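Local coordinates for protein PrgA (Enterococcus faecalis, PDB 6Z9K) that provides surface exclusion that protects enterococcal cells against unwanted conjugation, the part described here being its metal-binding CAP domain, probably a protease, at residues L76-T80 / L163-R168; N145-Y150 / K169-M174. All coordinates share one frame; numbering follows the deposited sequence.

Interaction 1: residues L76-T80 / L163-R168; sequences LSVYT and LQESIR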
# COMPACT_ATOMS: atom_id res chain seq x y z
N LEU A 76 7.92 7.07 -1.40
CA LEU A 76 6.50 6.70 -1.27
C LEU A 76 6.37 5.18 -1.26
O LEU A 76 5.66 4.66 -0.39
CB LEU A 76 5.70 7.33 -2.39
CG LEU A 76 4.19 7.31 -2.21
CD1 LEU A 76 3.77 8.18 -1.04
CD2 LEU A 76 3.47 7.65 -3.51
N SER A 77 7.06 4.50 -2.17
CA SER A 77 6.99 3.02 -2.27
C SER A 77 7.69 2.38 -1.06
O SER A 77 7.13 1.42 -0.52
CB SER A 77 7.59 2.53 -3.55
OG SER A 77 6.69 2.77 -4.64
N VAL A 78 8.83 2.92 -0.66
CA VAL A 78 9.59 2.32 0.46
C VAL A 78 8.76 2.49 1.73
O VAL A 78 8.69 1.55 2.54
CB VAL A 78 11.00 2.89 0.60
CG1 VAL A 78 11.59 2.45 1.92
CG2 VAL A 78 11.89 2.51 -0.56
N TYR A 79 8.16 3.67 1.95
CA TYR A 79 7.36 3.94 3.17
C TYR A 79 6.26 2.89 3.33
O TYR A 79 6.08 2.23 4.36
CB TYR A 79 6.73 5.31 3.08
CG TYR A 79 5.66 5.54 4.11
CD1 TYR A 79 5.97 5.86 5.42
CD2 TYR A 79 4.34 5.43 3.79
CE1 TYR A 79 4.99 6.08 6.37
CE2 TYR A 79 3.34 5.63 4.72
CZ TYR A 79 3.64 5.94 6.04
OH TYR A 79 2.65 6.19 6.96
N THR A 80 5.58 2.64 2.21
CA THR A 80 4.40 1.75 2.18
C THR A 80 4.85 0.29 2.34
O THR A 80 4.26 -0.45 3.12
CB THR A 80 3.65 1.92 0.87
OG1 THR A 80 3.37 3.30 0.63
CG2 THR A 80 2.39 1.09 0.86
N LEU A 163 -0.05 12.33 2.71
CA LEU A 163 0.08 11.05 1.96
C LEU A 163 0.46 9.91 2.92
O LEU A 163 -0.10 8.82 2.78
CB LEU A 163 1.12 11.17 0.86
CG LEU A 163 0.77 12.13 -0.27
CD1 LEU A 163 2.00 12.36 -1.17
CD2 LEU A 163 -0.44 11.60 -1.04
N GLN A 164 1.39 10.10 3.86
CA GLN A 164 1.82 8.98 4.75
C GLN A 164 0.66 8.62 5.67
O GLN A 164 0.45 7.43 5.95
CB GLN A 164 3.08 9.34 5.55
CG GLN A 164 4.31 9.44 4.66
CD GLN A 164 5.62 9.60 5.40
OE1 GLN A 164 5.66 9.77 6.62
NE2 GLN A 164 6.69 9.33 4.67
N GLU A 165 -0.07 9.62 6.12
CA GLU A 165 -1.25 9.40 7.01
C GLU A 165 -2.29 8.60 6.24
O GLU A 165 -2.84 7.63 6.80
CB GLU A 165 -1.78 10.75 7.50
CG GLU A 165 -2.96 10.69 8.48
CD GLU A 165 -3.37 12.11 8.87
OE1 GLU A 165 -3.50 12.96 7.91
OE2 GLU A 165 -3.51 12.42 10.09
N SER A 166 -2.59 8.99 5.01
CA SER A 166 -3.63 8.34 4.18
C SER A 166 -3.23 6.89 3.89
O SER A 166 -4.09 6.00 3.89
CB SER A 166 -3.77 9.14 2.90
OG SER A 166 -4.30 10.45 3.17
N ILE A 167 -1.98 6.68 3.54
CA ILE A 167 -1.50 5.32 3.20
C ILE A 167 -1.63 4.42 4.42
O ILE A 167 -2.12 3.27 4.27
CB ILE A 167 -0.08 5.35 2.61
CG1 ILE A 167 -0.11 5.96 1.21
CG2 ILE A 167 0.52 3.96 2.67
CD1 ILE A 167 1.24 6.32 0.69
N ARG A 168 -1.24 4.88 5.60
CA ARG A 168 -1.35 3.98 6.76
C ARG A 168 -2.84 3.69 7.01
O ARG A 168 -3.16 2.56 7.35
CB ARG A 168 -0.67 4.57 7.98
CG ARG A 168 -0.62 3.58 9.13
CD ARG A 168 -0.08 4.27 10.38
NE ARG A 168 0.11 3.34 11.49
CZ ARG A 168 -0.80 3.01 12.41
NH1 ARG A 168 -1.99 3.54 12.41
NH2 ARG A 168 -0.49 2.17 13.38

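Interaction 2: residues N145-Y150 / K169-M174; sequences NLGGGY and KMLVNM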
# COMPACT_ATOMS: atom_id res chain seq x y z
N ASN A 145 -4.44 -2.86 -5.50
CA ASN A 145 -5.33 -2.50 -4.36
C ASN A 145 -5.45 -0.98 -4.41
O ASN A 145 -4.46 -0.29 -4.34
CB ASN A 145 -4.77 -3.07 -3.06
CG ASN A 145 -4.90 -4.58 -3.02
OD1 ASN A 145 -6.01 -5.10 -2.80
ND2 ASN A 145 -3.79 -5.29 -3.23
N LEU A 146 -6.68 -0.49 -4.54
CA LEU A 146 -6.93 0.93 -4.81
C LEU A 146 -7.61 1.58 -3.61
O LEU A 146 -8.59 1.06 -3.14
CB LEU A 146 -7.81 0.98 -6.07
CG LEU A 146 -8.16 2.32 -6.66
CD1 LEU A 146 -6.93 3.07 -7.12
CD2 LEU A 146 -9.13 2.09 -7.82
N GLY A 147 -7.06 2.68 -3.16
CA GLY A 147 -7.68 3.51 -2.12
C GLY A 147 -8.17 4.81 -2.67
O GLY A 147 -7.37 5.59 -3.09
N GLY A 148 -9.48 5.06 -2.65
CA GLY A 148 -10.00 6.31 -3.18
C GLY A 148 -10.65 7.12 -2.08
O GLY A 148 -11.09 6.48 -1.19
N GLY A 149 -10.44 8.42 -2.11
CA GLY A 149 -11.12 9.38 -1.22
C GLY A 149 -10.45 9.49 0.14
O GLY A 149 -11.12 9.92 1.10
N TYR A 150 -9.16 9.17 0.19
CA TYR A 150 -8.39 9.25 1.45
C TYR A 150 -7.72 10.62 1.56
O TYR A 150 -7.26 10.94 2.66
CB TYR A 150 -7.34 8.15 1.51
CG TYR A 150 -7.88 6.83 1.92
CD1 TYR A 150 -8.41 5.94 1.00
CD2 TYR A 150 -7.88 6.43 3.25
CE1 TYR A 150 -8.96 4.74 1.40
CE2 TYR A 150 -8.38 5.22 3.65
CZ TYR A 150 -8.92 4.35 2.73
OH TYR A 150 -9.42 3.22 3.28
N LYS A 169 -3.72 4.67 6.92
CA LYS A 169 -5.17 4.51 7.19
C LYS A 169 -5.71 3.51 6.17
O LYS A 169 -6.50 2.64 6.54
CB LYS A 169 -5.91 5.85 7.10
CG LYS A 169 -7.36 5.74 7.55
CD LYS A 169 -8.01 7.10 7.65
CE LYS A 169 -9.52 7.01 7.64
NZ LYS A 169 -10.15 8.34 7.35
N MET A 170 -5.32 3.66 4.91
CA MET A 170 -5.72 2.70 3.85
C MET A 170 -5.29 1.28 4.19
O MET A 170 -6.11 0.36 4.09
CB MET A 170 -5.15 3.15 2.50
CG MET A 170 -5.44 2.19 1.40
SD MET A 170 -4.56 2.69 -0.09
CE MET A 170 -3.86 4.22 0.48
N LEU A 171 -4.05 1.07 4.62
CA LEU A 171 -3.61 -0.30 4.96
C LEU A 171 -4.40 -0.81 6.15
O LEU A 171 -4.76 -1.98 6.15
CB LEU A 171 -2.10 -0.31 5.25
CG LEU A 171 -1.20 -0.05 4.04
CD1 LEU A 171 0.26 0.11 4.47
CD2 LEU A 171 -1.36 -1.15 3.00
N VAL A 172 -4.63 0.02 7.16
CA VAL A 172 -5.38 -0.39 8.39
C VAL A 172 -6.76 -0.84 7.94
O VAL A 172 -7.24 -1.88 8.43
CB VAL A 172 -5.40 0.74 9.42
CG1 VAL A 172 -6.43 0.56 10.49
CG2 VAL A 172 -4.02 0.95 10.02
N ASN A 173 -7.37 -0.08 7.07
CA ASN A 173 -8.76 -0.37 6.64
C ASN A 173 -8.79 -1.65 5.80
O ASN A 173 -9.80 -2.40 5.95
CB ASN A 173 -9.35 0.82 5.89
CG ASN A 173 -9.79 1.93 6.83
OD1 ASN A 173 -9.88 1.75 8.05
ND2 ASN A 173 -10.06 3.08 6.21
N MET A 174 -7.77 -1.91 5.01
CA MET A 174 -7.74 -3.10 4.18
C MET A 174 -7.42 -4.33 5.03
O MET A 174 -7.97 -5.38 4.76
CB MET A 174 -6.74 -2.96 3.04
CG MET A 174 -7.26 -1.99 1.99
SD MET A 174 -6.04 -1.76 0.66
CE MET A 174 -7.04 -0.86 -0.50

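Interaction 1: residues L76-T80 / L163-R168
Tyr-79 on helix 70-90 lies against Gln-164 on helix 160-176, where two helices of the CAP domain pack in the interior of its alpha-beta fold. The short segments run 10.8 Å apart at their closest, with their N-to-C directions 40° from parallel.

The polar part of the contact is one hydrogen bond. The phenol OH of Tyr-79 donates to the main-chain O of Gln-164 at 2.7 Å, arriving from above the carbonyl plane instead of on a lone pair. Arg-168 N, the regular helical donor, reaches the same oxygen from the opposite face; the carbonyl thus accepts two bonds, and the one from Tyr-79 fixes the far end of the phenol.

Stacking is the second component. The extended side chain of Gln-164 runs over one face of the Tyr-79 ring, with CG 3.7 Å from the ring centroid in a CH-pi contact and the terminal amide stacked flat, its plane 5° from that of the ring. Tyr-79 reaches across because its CG stands anti to the backbone N (chi1 167°).

Apolar contacts fill the rest. Ile-167 CG2 meets the edge of the same ring at CE2, 3.9 Å away, while Ile-167 CD1 touches Leu-76 CD1 at 3.6 Å. Val-199 and Leu-201 of strand 196-202 and Trp-63 continue this apolar layer around Leu-76. Arg-168 lends little beyond CB; its guanidinium turns away to the carbonyls of Lys-14, Gly-15 and Asn-46.

Thr-80 packs its side chain across Ile-167 at about a right angle. Its OG1 lies 3.6 Å from Ile-167 CG2, yet donates its hydrogen bond back within its own helix, to Leu-76 O at 2.9 Å, which Thr-80 N approaches from the other face.

Interaction 2: residues N145-Y150 / K169-M174
Lys-169 begins the contact from the helix side, its CG 4.1 Å from Tyr-150 CE2, a skirting contact by an exposed side chain.

Met-170 makes the central contact. Its CB sits over one face of the Tyr-150 ring, 4.1 Å from the centroid and displaced toward the rim, in a CH-pi contact, and its sulfur lies farther out above the same ring as a Met-aromatic pair. With CG anti to the backbone N, the side chain points at the strand, and SD arrives 3.8 Å from Gly-147 CA. With no side chain at Gly-147, the thioether of Met-170 packs directly on the strand backbone.

One turn on, Asn-173 supplies the polar link. Its ND2 donates to Tyr-150 OH at 3.0 Å in a nearly straight bond, N-H...O angle 170°, with the oxygen close to the amide plane. Ring and amide planes are turned 44° apart, and the two side chains run antiparallel alongside each other, with the amide reaching the hydroxyl at the ring's edge. The phenol is thus held at its hydroxyl as well as over a face.

Met-174 closes the row with its chain extended beyond CG. The methyl CE reaches 3.6 Å from Leu-146 O, and SD lies 4.1 Å from Asn-145 CB. Asn-145 directs its own amide elsewhere, to Ser-188 OG, while the side chains of His-185 and Leu-189 also touch Met-174.

The strand segment meets the helix segment at 118°, and strand 144-148 pairs with strand 211-217 in an antiparallel sheet. Helix against sheet is the layered packing of the CAP fold; here it backs the magnesium site, to which Leu-146 and His-185 belong.

Both interactions use helix 160-176 and follow each other along it, 163-168 meeting another helix and 169-174 meeting an edge strand of the three-stranded sheet. Interaction 1 is the more buried; interaction 2 runs from buried methionines to an exposed lysine and adjoins the magnesium site, which interaction 1 does not. Each turns on a tyrosine with one face covered from the shared helix, but one phenol donates to a main-chain carbonyl and the other accepts from a side-chain amide. Branched aliphatic groups fill the first, thioethers the second. A probable hydrogen bond from Ser-166 OG to Tyr-150 O, 3.0 Å, joins the two directly.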